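Local structure of pyoverdine biosynthesis protein PvcA (3E59) at residues 23-27 against 255-260; 74-78 against 296-300; 84-89 against 280-285. The protein makes the isonitrile group of paerucumarin on L-tyrosine, taking the isonitrile carbon from C2 of ribulose 5-phosphate. One frame throughout, in Å; residues are numbered along the deposited sequence.

In the fold
The three contacts tie the N-terminal third of the chain to its C-terminal part. Their first segments come in the order 23-27, 74-78, 84-89. Their second segments come as 255-260, 280-285, 296-300. Contact 1 lies where the loop after strand 252-255 leaves the parallel sheet. Contacts 2 and 3 border the mixed sheet through strand 284-287, with centres about 11 Å apart. They meet through Lys76 with His282 and through Val284, which packs on Leu78 and Arg297. Contact 1 is about 18 Å from contact 3, centre to centre, and joins it where Ile256 packs on Trp281. Contact 3 therefore bridges the other two, and side-chain packing runs from the loop that holds a phosphate ion in the crystal to the surface.

Contact 1 (23-27 against 255-260); sequences RRRYP and SIHPQP. With PO4 (phosphate ion), chain E.
Tyr26 lays one ring face on Pro258, a CH-pi contact that joins the loop before helix 27-30 to the loop after strand 252-255 of the parallel sheet. Pro258 CB sits 3.7 Å from the ring centroid, only 10° off the normal. CG anti to the carbonyl carbon (chi1 -66°) turns the Tyr26 ring over Pro258 and takes OH to Pro260 CD. Water 3 joins that OH to Pro258 O. Arg24 runs extended beside Ile256. Ile256 O lies over one guanidinium face, toward the rim, at 3.2 Å from Arg24 NE, but the angle is poor for a bond. The guanidinium N-H groups go instead to the carbonyls of Ile268, Asp276 and Leu278. Water 2 links Arg24 O to Gln259 N, and water 1 links Arg23 NH1 to Gln259 O. The same loop holds a phosphate ion, probably from the crystallisation liquor. Arg253 and Lys265 also bind it. Ser255 OG closes an ST turn by accepting from His257 N at 3.2 Å, and it also takes Gln259 NE2. The His257 ring meets the phosphate at its edge, ND1 to O1 at 2.9 Å, while Ser255 OG donates to phosphate O3 at 2.6 Å.

Contact 2 (74-78 against 296-300); sequences PGKVL and KRSEV
The Arg297 guanidinium has Leu78 CA over one face, set toward the rim, and the Pro74 carbonyl at its edge. NH1 is the branch that meets the loop. It lies 2.7 Å from Pro74 O and 3.1 Å from Val77 O. Two backbone oxygens of the loop thus lie close to one nitrogen. Val77 O approaches obliquely, as does Gly75 CA. Arg297 NE donates to Tyr317 OH.

Arg297 reaches over the loop with an extended chain. CG is anti to the backbone N (chi1 -165°), and the chain stays extended to NE. Along the way CB lies 3.4 Å from Lys76 O, and CD passes Val77 O. Leu78 crosses the arginine chain at about a right angle, with CD2 4.1 Å from Arg297 NE. Water 4 adds a looser bridge at the start of the helix. It accepts from Ser298 N at 2.9 Å and gives a weak bond to Gly75 O. Lys76 turns away, and its NZ goes to Asp209 and His282.

This is a surface contact between an irregular loop and the first turn of helix 297-302. Lys296 takes the N-cap position, and its O accepts from Val300 N. The loop comes after strand 60-64 of the parallel sheet and leads toward helix 84-103. The short helix directly follows strand 292-295 of the mixed sheet. Leu78, Arg297 and Val300 all pack on Val284 of strand 284-287, and Tyr317 of strand 313-318 receives Leu78 and Val300.

Contact 3 (84-89 against 280-285); sequences MAERLS and PWHGVA
Ala85 CB points into the bend of segment 280-285 and meets Pro280 CB at 3.6 Å. On the strand side of the same methyl lies Ala285 CB, at 4.2 Å. These small side chains let the backbones come close, and the CA atoms of Ala85 and Ala285 are 4.7 Å apart. The Ala285 methyl also rests against Ala85 N. Met84 widens this patch with CB and CG, while the rest of its bent chain leads away. One turn further on, Ser89 covers the other part of the proline ring, with OG 3.5 Å from Pro280 CG.

Ser89 OG is fixed by its own helix. It lies beside the backbone N (chi1 -61°) and donates to Ala85 O at 2.8 Å. Ser89 N reaches the same oxygen from the opposite face of the carbonyl plane, so Ala85 O takes two bonds. The contact thus sets the first turns of helix 84-103 against the loop that enters strand 284-287 of the mixed sheet. Strand 292-295 continues the apolar surface, with Leu294 on Ala85 and Phe292 on Met84 and Ala285.

Glu86 reaches past Pro280 to Trp281. Its chain bends about the CB-CG bond (chi2 83°), which brings OE2 to 3.7 Å from Trp281 CA. The Glu86 and Trp281 side chains cross at about a right angle, and the carboxylate plane is turned 44° from the indole. This buried acid has several partners. OE1 pairs with Lys70 in a salt bridge and accepts from Asp83 N, and OE2 is hydrogen-bonded to Tyr133 OH of helix 127-144. The Trp281 indole also meets the ring of Phe67.

Contact 1 (23-27 against 255-260)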
loop_
_atom_site.group_PDB
_atom_site.type_symbol
_atom_site.label_atom_id
_atom_site.label_comp_id
_atom_site.label_asym_id
_atom_site.label_seq_id
_atom_site.Cartn_x
_atom_site.Cartn_y
_atom_site.Cartn_z
ATOM N N ARG A 23 -6.588 1.787 11.333
ATOM C CA ARG A 23 -5.254 1.199 11.450
ATOM C C ARG A 23 -5.251 -0.299 11.097
ATOM O O ARG A 23 -6.127 -1.064 11.531
ATOM C CB ARG A 23 -4.676 1.447 12.854
ATOM C CG ARG A 23 -3.206 1.061 12.988
ATOM C CD ARG A 23 -2.612 1.405 14.344
ATOM N NE ARG A 23 -3.255 0.700 15.452
ATOM C CZ ARG A 23 -2.740 -0.333 16.114
ATOM N NH1 ARG A 23 -1.536 -0.816 15.803
ATOM N NH2 ARG A 23 -3.436 -0.881 17.113
ATOM N N ARG A 24 -4.284 -0.706 10.278
ATOM C CA ARG A 24 -4.028 -2.131 10.052
ATOM C C ARG A 24 -3.280 -2.683 11.258
ATOM O O ARG A 24 -2.282 -2.093 11.693
ATOM C CB ARG A 24 -3.160 -2.340 8.820
ATOM C CG ARG A 24 -3.821 -1.975 7.556
ATOM C CD ARG A 24 -2.938 -2.272 6.383
ATOM N NE ARG A 24 -3.471 -1.565 5.221
ATOM C CZ ARG A 24 -4.156 -2.114 4.220
ATOM N NH1 ARG A 24 -4.387 -3.426 4.167
ATOM N NH2 ARG A 24 -4.587 -1.335 3.248
ATOM N N ARG A 25 -3.777 -3.794 11.804
ATOM C CA ARG A 25 -3.106 -4.517 12.884
ATOM C C ARG A 25 -2.688 -5.869 12.332
ATOM O O ARG A 25 -3.287 -6.333 11.361
ATOM C CB ARG A 25 -4.057 -4.734 14.063
ATOM C CG ARG A 25 -4.597 -3.461 14.712
ATOM C CD ARG A 25 -5.383 -3.797 15.969
ATOM N NE ARG A 25 -4.527 -4.368 17.012
ATOM C CZ ARG A 25 -4.955 -5.114 18.030
ATOM N NH1 ARG A 25 -6.244 -5.408 18.169
ATOM N NH2 ARG A 25 -4.080 -5.574 18.914
ATOM N N TYR A 26 -1.663 -6.493 12.923
ATOM C CA TYR A 26 -1.319 -7.875 12.588
ATOM C C TYR A 26 -2.482 -8.770 12.997
ATOM O O TYR A 26 -2.921 -8.693 14.141
ATOM C CB TYR A 26 -0.014 -8.312 13.279
ATOM C CG TYR A 26 1.204 -7.564 12.778
ATOM C CD1 TYR A 26 1.847 -7.944 11.594
ATOM C CD2 TYR A 26 1.693 -6.453 13.469
ATOM C CE1 TYR A 26 2.965 -7.253 11.134
ATOM C CE2 TYR A 26 2.809 -5.752 13.015
ATOM C CZ TYR A 26 3.432 -6.154 11.852
ATOM O OH TYR A 26 4.517 -5.467 11.399
ATOM N N PRO A 27 -3.011 -9.596 12.061
ATOM C CA PRO A 27 -4.123 -10.511 12.401
ATOM C C PRO A 27 -3.807 -11.326 13.657
ATOM O O PRO A 27 -4.698 -11.585 14.465
ATOM C CB PRO A 27 -4.211 -11.440 11.177
ATOM C CG PRO A 27 -3.670 -10.609 10.046
ATOM C CD PRO A 27 -2.602 -9.730 10.648
ATOM N N SER A 255 1.353 3.320 5.485
ATOM C CA SER A 255 1.732 2.028 4.908
ATOM C C SER A 255 0.461 1.254 4.611
ATOM O O SER A 255 -0.591 1.553 5.173
ATOM C CB SER A 255 2.610 1.250 5.893
ATOM O OG SER A 255 3.139 0.071 5.315
ATOM N N ILE A 256 0.554 0.282 3.708
ATOM C CA ILE A 256 -0.545 -0.651 3.473
ATOM C C ILE A 256 -0.257 -2.032 4.046
ATOM O O ILE A 256 -0.981 -3.003 3.755
ATOM C CB ILE A 256 -1.005 -0.712 1.957
ATOM C CG1 ILE A 256 0.177 -0.775 0.983
ATOM C CG2 ILE A 256 -1.848 0.491 1.640
ATOM C CD1 ILE A 256 0.845 -2.121 0.910
ATOM N N HIS A 257 0.815 -2.105 4.850
ATOM C CA HIS A 257 1.095 -3.249 5.714
ATOM C C HIS A 257 0.845 -2.897 7.173
ATOM O O HIS A 257 1.062 -1.758 7.569
ATOM C CB HIS A 257 2.550 -3.693 5.617
ATOM C CG HIS A 257 3.016 -3.937 4.230
ATOM N ND1 HIS A 257 4.205 -3.431 3.755
ATOM C CD2 HIS A 257 2.459 -4.633 3.208
ATOM C CE1 HIS A 257 4.364 -3.810 2.498
ATOM N NE2 HIS A 257 3.321 -4.543 2.145
ATOM N N PRO A 258 0.396 -3.882 7.975
ATOM C CA PRO A 258 0.395 -3.723 9.442
ATOM C C PRO A 258 1.818 -3.394 9.884
ATOM O O PRO A 258 2.767 -3.912 9.294
ATOM C CB PRO A 258 0.022 -5.116 9.960
ATOM C CG PRO A 258 -0.635 -5.793 8.827
ATOM C CD PRO A 258 -0.135 -5.191 7.549
ATOM N N GLN A 259 1.960 -2.544 10.899
ATOM C CA GLN A 259 3.266 -2.084 11.337
ATOM C C GLN A 259 3.426 -2.211 12.850
ATOM O O GLN A 259 2.436 -2.064 13.592
ATOM C CB GLN A 259 3.508 -0.625 10.889
ATOM C CG GLN A 259 3.597 -0.409 9.355
ATOM C CD GLN A 259 4.828 -1.038 8.695
ATOM O OE1 GLN A 259 5.809 -1.381 9.367
ATOM N NE2 GLN A 259 4.782 -1.181 7.357
ATOM N N PRO A 260 4.677 -2.460 13.321
ATOM C CA PRO A 260 4.929 -2.428 14.769
ATOM C C PRO A 260 4.480 -1.073 15.329
ATOM O O PRO A 260 4.565 -0.068 14.633
ATOM C CB PRO A 260 6.461 -2.584 14.880
ATOM C CG PRO A 260 6.909 -3.190 13.569
ATOM C CD PRO A 260 5.896 -2.750 12.533
HETATM P P PO4 E . 6.500 -0.491 3.806
HETATM O O1 PO4 E . 6.292 -1.652 4.746
HETATM O O2 PO4 E . 6.562 -1.037 2.390
HETATM O O3 PO4 E . 5.334 0.508 3.972
HETATM O O4 PO4 E . 7.818 0.178 4.088
HETATM O O HOH W 1 0.933 0.152 14.108
HETATM O O HOH W 2 -0.030 -0.479 11.325
HETATM O O HOH W 3 4.939 -5.429 8.484
#

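Contact 2 (74-78 against 296-300)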
loop_
_atom_site.group_PDB
_atom_site.type_symbol
_atom_site.label_atom_id
_atom_site.label_comp_id
_atom_site.label_asym_id
_atom_site.label_seq_id
_atom_site.Cartn_x
_atom_site.Cartn_y
_atom_site.Cartn_z
ATOM N N PRO A 74 -4.672 -13.333 -13.192
ATOM C CA PRO A 74 -6.044 -13.022 -13.620
ATOM C C PRO A 74 -7.110 -13.640 -12.714
ATOM O O PRO A 74 -8.282 -13.283 -12.806
ATOM C CB PRO A 74 -6.136 -13.628 -15.034
ATOM C CG PRO A 74 -4.730 -14.012 -15.420
ATOM C CD PRO A 74 -3.974 -14.209 -14.153
ATOM N N GLY A 75 -6.709 -14.568 -11.855
ATOM C CA GLY A 75 -7.643 -15.189 -10.927
ATOM C C GLY A 75 -7.869 -14.377 -9.668
ATOM O O GLY A 75 -8.762 -14.704 -8.885
ATOM N N LYS A 76 -7.058 -13.335 -9.467
ATOM C CA LYS A 76 -7.104 -12.504 -8.243
ATOM C C LYS A 76 -7.771 -11.137 -8.461
ATOM O O LYS A 76 -8.352 -10.568 -7.540
ATOM C CB LYS A 76 -5.695 -12.281 -7.662
ATOM C CG LYS A 76 -4.966 -13.532 -7.165
ATOM C CD LYS A 76 -4.101 -13.269 -5.902
ATOM C CE LYS A 76 -3.293 -11.987 -5.981
ATOM N NZ LYS A 76 -2.300 -11.842 -4.871
ATOM N N VAL A 77 -7.678 -10.628 -9.687
ATOM C CA VAL A 77 -8.167 -9.302 -10.045
ATOM C C VAL A 77 -9.068 -9.384 -11.275
ATOM O O VAL A 77 -9.023 -10.380 -12.010
ATOM C CB VAL A 77 -6.992 -8.313 -10.301
ATOM C CG1 VAL A 77 -6.216 -8.063 -9.025
ATOM C CG2 VAL A 77 -6.071 -8.818 -11.414
ATOM N N LEU A 78 -9.890 -8.351 -11.495
ATOM C CA LEU A 78 -10.791 -8.316 -12.667
ATOM C C LEU A 78 -10.053 -8.022 -13.973
ATOM O O LEU A 78 -10.349 -8.623 -15.001
ATOM C CB LEU A 78 -11.919 -7.299 -12.478
ATOM C CG LEU A 78 -12.993 -7.579 -11.426
ATOM C CD1 LEU A 78 -13.641 -6.277 -11.031
ATOM C CD2 LEU A 78 -14.031 -8.557 -11.943
ATOM N N LYS A 296 -10.824 -11.049 -1.723
ATOM C CA LYS A 296 -10.132 -11.774 -2.785
ATOM C C LYS A 296 -11.171 -12.329 -3.782
ATOM O O LYS A 296 -12.190 -12.878 -3.373
ATOM C CB LYS A 296 -9.286 -12.902 -2.178
ATOM N N ARG A 297 -10.914 -12.169 -5.080
ATOM C CA ARG A 297 -11.846 -12.598 -6.134
ATOM C C ARG A 297 -12.262 -14.074 -6.011
ATOM O O ARG A 297 -13.430 -14.408 -6.210
ATOM C CB ARG A 297 -11.256 -12.325 -7.526
ATOM C CG ARG A 297 -12.267 -12.386 -8.664
ATOM C CD ARG A 297 -11.610 -12.102 -10.017
ATOM N NE ARG A 297 -12.550 -12.262 -11.127
ATOM C CZ ARG A 297 -12.210 -12.553 -12.385
ATOM N NH1 ARG A 297 -10.939 -12.722 -12.726
ATOM N NH2 ARG A 297 -13.152 -12.683 -13.311
ATOM N N SER A 298 -11.307 -14.946 -5.682
ATOM C CA SER A 298 -11.609 -16.366 -5.508
ATOM C C SER A 298 -12.631 -16.580 -4.384
ATOM O O SER A 298 -13.538 -17.398 -4.523
ATOM C CB SER A 298 -10.333 -17.178 -5.264
ATOM O OG SER A 298 -9.836 -16.993 -3.951
ATOM N N GLU A 299 -12.503 -15.822 -3.293
ATOM C CA GLU A 299 -13.424 -15.950 -2.159
ATOM C C GLU A 299 -14.858 -15.530 -2.506
ATOM O O GLU A 299 -15.814 -16.181 -2.087
ATOM C CB GLU A 299 -12.913 -15.179 -0.940
ATOM N N VAL A 300 -14.997 -14.451 -3.275
ATOM C CA VAL A 300 -16.318 -13.942 -3.650
ATOM C C VAL A 300 -17.028 -14.856 -4.675
ATOM O O VAL A 300 -18.248 -15.003 -4.628
ATOM C CB VAL A 300 -16.282 -12.422 -4.077
ATOM C CG1 VAL A 300 -15.592 -12.226 -5.411
ATOM C CG2 VAL A 300 -17.683 -11.824 -4.112
HETATM O O HOH W 4 -8.410 -14.465 -5.433
#

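Contact 3 (84-89 against 280-285)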
loop_
_atom_site.group_PDB
_atom_site.type_symbol
_atom_site.label_atom_id
_atom_site.label_comp_id
_atom_site.label_asym_id
_atom_site.label_seq_id
_atom_site.Cartn_x
_atom_site.Cartn_y
_atom_site.Cartn_z
ATOM N N MET A 84 -13.093 -0.314 -9.278
ATOM C CA MET A 84 -13.854 0.169 -8.108
ATOM C C MET A 84 -13.094 0.020 -6.766
ATOM O O MET A 84 -13.216 0.850 -5.867
ATOM C CB MET A 84 -15.237 -0.499 -8.060
ATOM C CG MET A 84 -16.182 0.075 -7.009
ATOM S SD MET A 84 -16.716 1.767 -7.325
ATOM C CE MET A 84 -18.022 1.473 -8.502
ATOM N N ALA A 85 -12.268 -1.011 -6.649
ATOM C CA ALA A 85 -11.434 -1.160 -5.453
ATOM C C ALA A 85 -10.434 0.005 -5.287
ATOM O O ALA A 85 -10.358 0.603 -4.210
ATOM C CB ALA A 85 -10.725 -2.507 -5.457
ATOM N N GLU A 86 -9.679 0.335 -6.338
ATOM C CA GLU A 86 -8.816 1.531 -6.300
ATOM C C GLU A 86 -9.623 2.803 -6.085
ATOM O O GLU A 86 -9.220 3.671 -5.293
ATOM C CB GLU A 86 -8.007 1.698 -7.584
ATOM C CG GLU A 86 -6.729 0.895 -7.651
ATOM C CD GLU A 86 -6.964 -0.531 -8.092
ATOM O OE1 GLU A 86 -8.132 -0.931 -8.278
ATOM O OE2 GLU A 86 -5.974 -1.247 -8.274
ATOM N N ARG A 87 -10.758 2.907 -6.784
ATOM C CA ARG A 87 -11.559 4.133 -6.801
ATOM C C ARG A 87 -12.053 4.503 -5.417
ATOM O O ARG A 87 -11.889 5.643 -4.974
ATOM C CB ARG A 87 -12.736 4.028 -7.771
ATOM C CG ARG A 87 -13.643 5.278 -7.757
ATOM C CD ARG A 87 -14.734 5.195 -8.809
ATOM N NE ARG A 87 -14.239 4.707 -10.099
ATOM C CZ ARG A 87 -13.799 5.488 -11.086
ATOM N NH1 ARG A 87 -13.775 6.812 -10.944
ATOM N NH2 ARG A 87 -13.384 4.945 -12.224
ATOM N N LEU A 88 -12.641 3.534 -4.727
ATOM C CA LEU A 88 -13.147 3.775 -3.374
ATOM C C LEU A 88 -12.025 3.980 -2.362
ATOM O O LEU A 88 -12.193 4.719 -1.397
ATOM C CB LEU A 88 -14.063 2.637 -2.944
ATOM C CG LEU A 88 -15.399 2.566 -3.688
ATOM C CD1 LEU A 88 -16.044 1.249 -3.401
ATOM C CD2 LEU A 88 -16.315 3.725 -3.271
ATOM N N SER A 89 -10.888 3.320 -2.574
ATOM C CA SER A 89 -9.731 3.522 -1.702
ATOM C C SER A 89 -9.172 4.941 -1.828
ATOM O O SER A 89 -8.872 5.596 -0.813
ATOM C CB SER A 89 -8.637 2.492 -1.982
ATOM O OG SER A 89 -9.115 1.186 -1.741
ATOM N N PRO A 280 -6.358 -3.194 -2.569
ATOM C CA PRO A 280 -7.216 -3.168 -3.772
ATOM C C PRO A 280 -6.587 -3.676 -5.078
ATOM O O PRO A 280 -7.314 -4.139 -5.952
ATOM C CB PRO A 280 -7.626 -1.699 -3.892
ATOM C CG PRO A 280 -6.698 -0.927 -3.018
ATOM C CD PRO A 280 -6.265 -1.861 -1.933
ATOM N N TRP A 281 -5.263 -3.627 -5.201
ATOM C CA TRP A 281 -4.597 -4.145 -6.402
ATOM C C TRP A 281 -4.363 -5.662 -6.359
ATOM O O TRP A 281 -3.810 -6.222 -7.296
ATOM C CB TRP A 281 -3.305 -3.385 -6.712
ATOM C CG TRP A 281 -2.366 -3.215 -5.535
ATOM C CD1 TRP A 281 -1.259 -3.975 -5.245
ATOM C CD2 TRP A 281 -2.445 -2.216 -4.508
ATOM N NE1 TRP A 281 -0.655 -3.519 -4.091
ATOM C CE2 TRP A 281 -1.360 -2.442 -3.615
ATOM C CE3 TRP A 281 -3.323 -1.150 -4.252
ATOM C CZ2 TRP A 281 -1.132 -1.641 -2.482
ATOM C CZ3 TRP A 281 -3.099 -0.348 -3.116
ATOM C CH2 TRP A 281 -2.014 -0.606 -2.249
ATOM N N HIS A 282 -4.792 -6.303 -5.269
ATOM C CA HIS A 282 -4.714 -7.760 -5.089
ATOM C C HIS A 282 -6.095 -8.372 -4.858
ATOM O O HIS A 282 -6.207 -9.559 -4.597
ATOM C CB HIS A 282 -3.798 -8.115 -3.907
ATOM C CG HIS A 282 -2.343 -7.959 -4.205
ATOM N ND1 HIS A 282 -1.595 -8.957 -4.788
ATOM C CD2 HIS A 282 -1.500 -6.919 -4.017
ATOM C CE1 HIS A 282 -0.346 -8.545 -4.932
ATOM N NE2 HIS A 282 -0.265 -7.308 -4.476
ATOM N N GLY A 283 -7.147 -7.564 -4.971
ATOM C CA GLY A 283 -8.506 -8.037 -4.734
ATOM C C GLY A 283 -9.570 -7.295 -5.518
ATOM O O GLY A 283 -9.271 -6.608 -6.503
ATOM N N VAL A 284 -10.820 -7.453 -5.087
ATOM C CA VAL A 284 -11.978 -6.865 -5.780
ATOM C C VAL A 284 -12.918 -6.205 -4.792
ATOM O O VAL A 284 -13.077 -6.681 -3.664
ATOM C CB VAL A 284 -12.799 -7.901 -6.617
ATOM C CG1 VAL A 284 -12.004 -8.415 -7.803
ATOM C CG2 VAL A 284 -13.300 -9.059 -5.750
ATOM N N ALA A 285 -13.537 -5.110 -5.224
ATOM C CA ALA A 285 -14.582 -4.461 -4.438
ATOM C C ALA A 285 -15.828 -5.320 -4.519
ATOM O O ALA A 285 -16.136 -5.879 -5.569
ATOM C CB ALA A 285 -14.855 -3.052 -4.962
#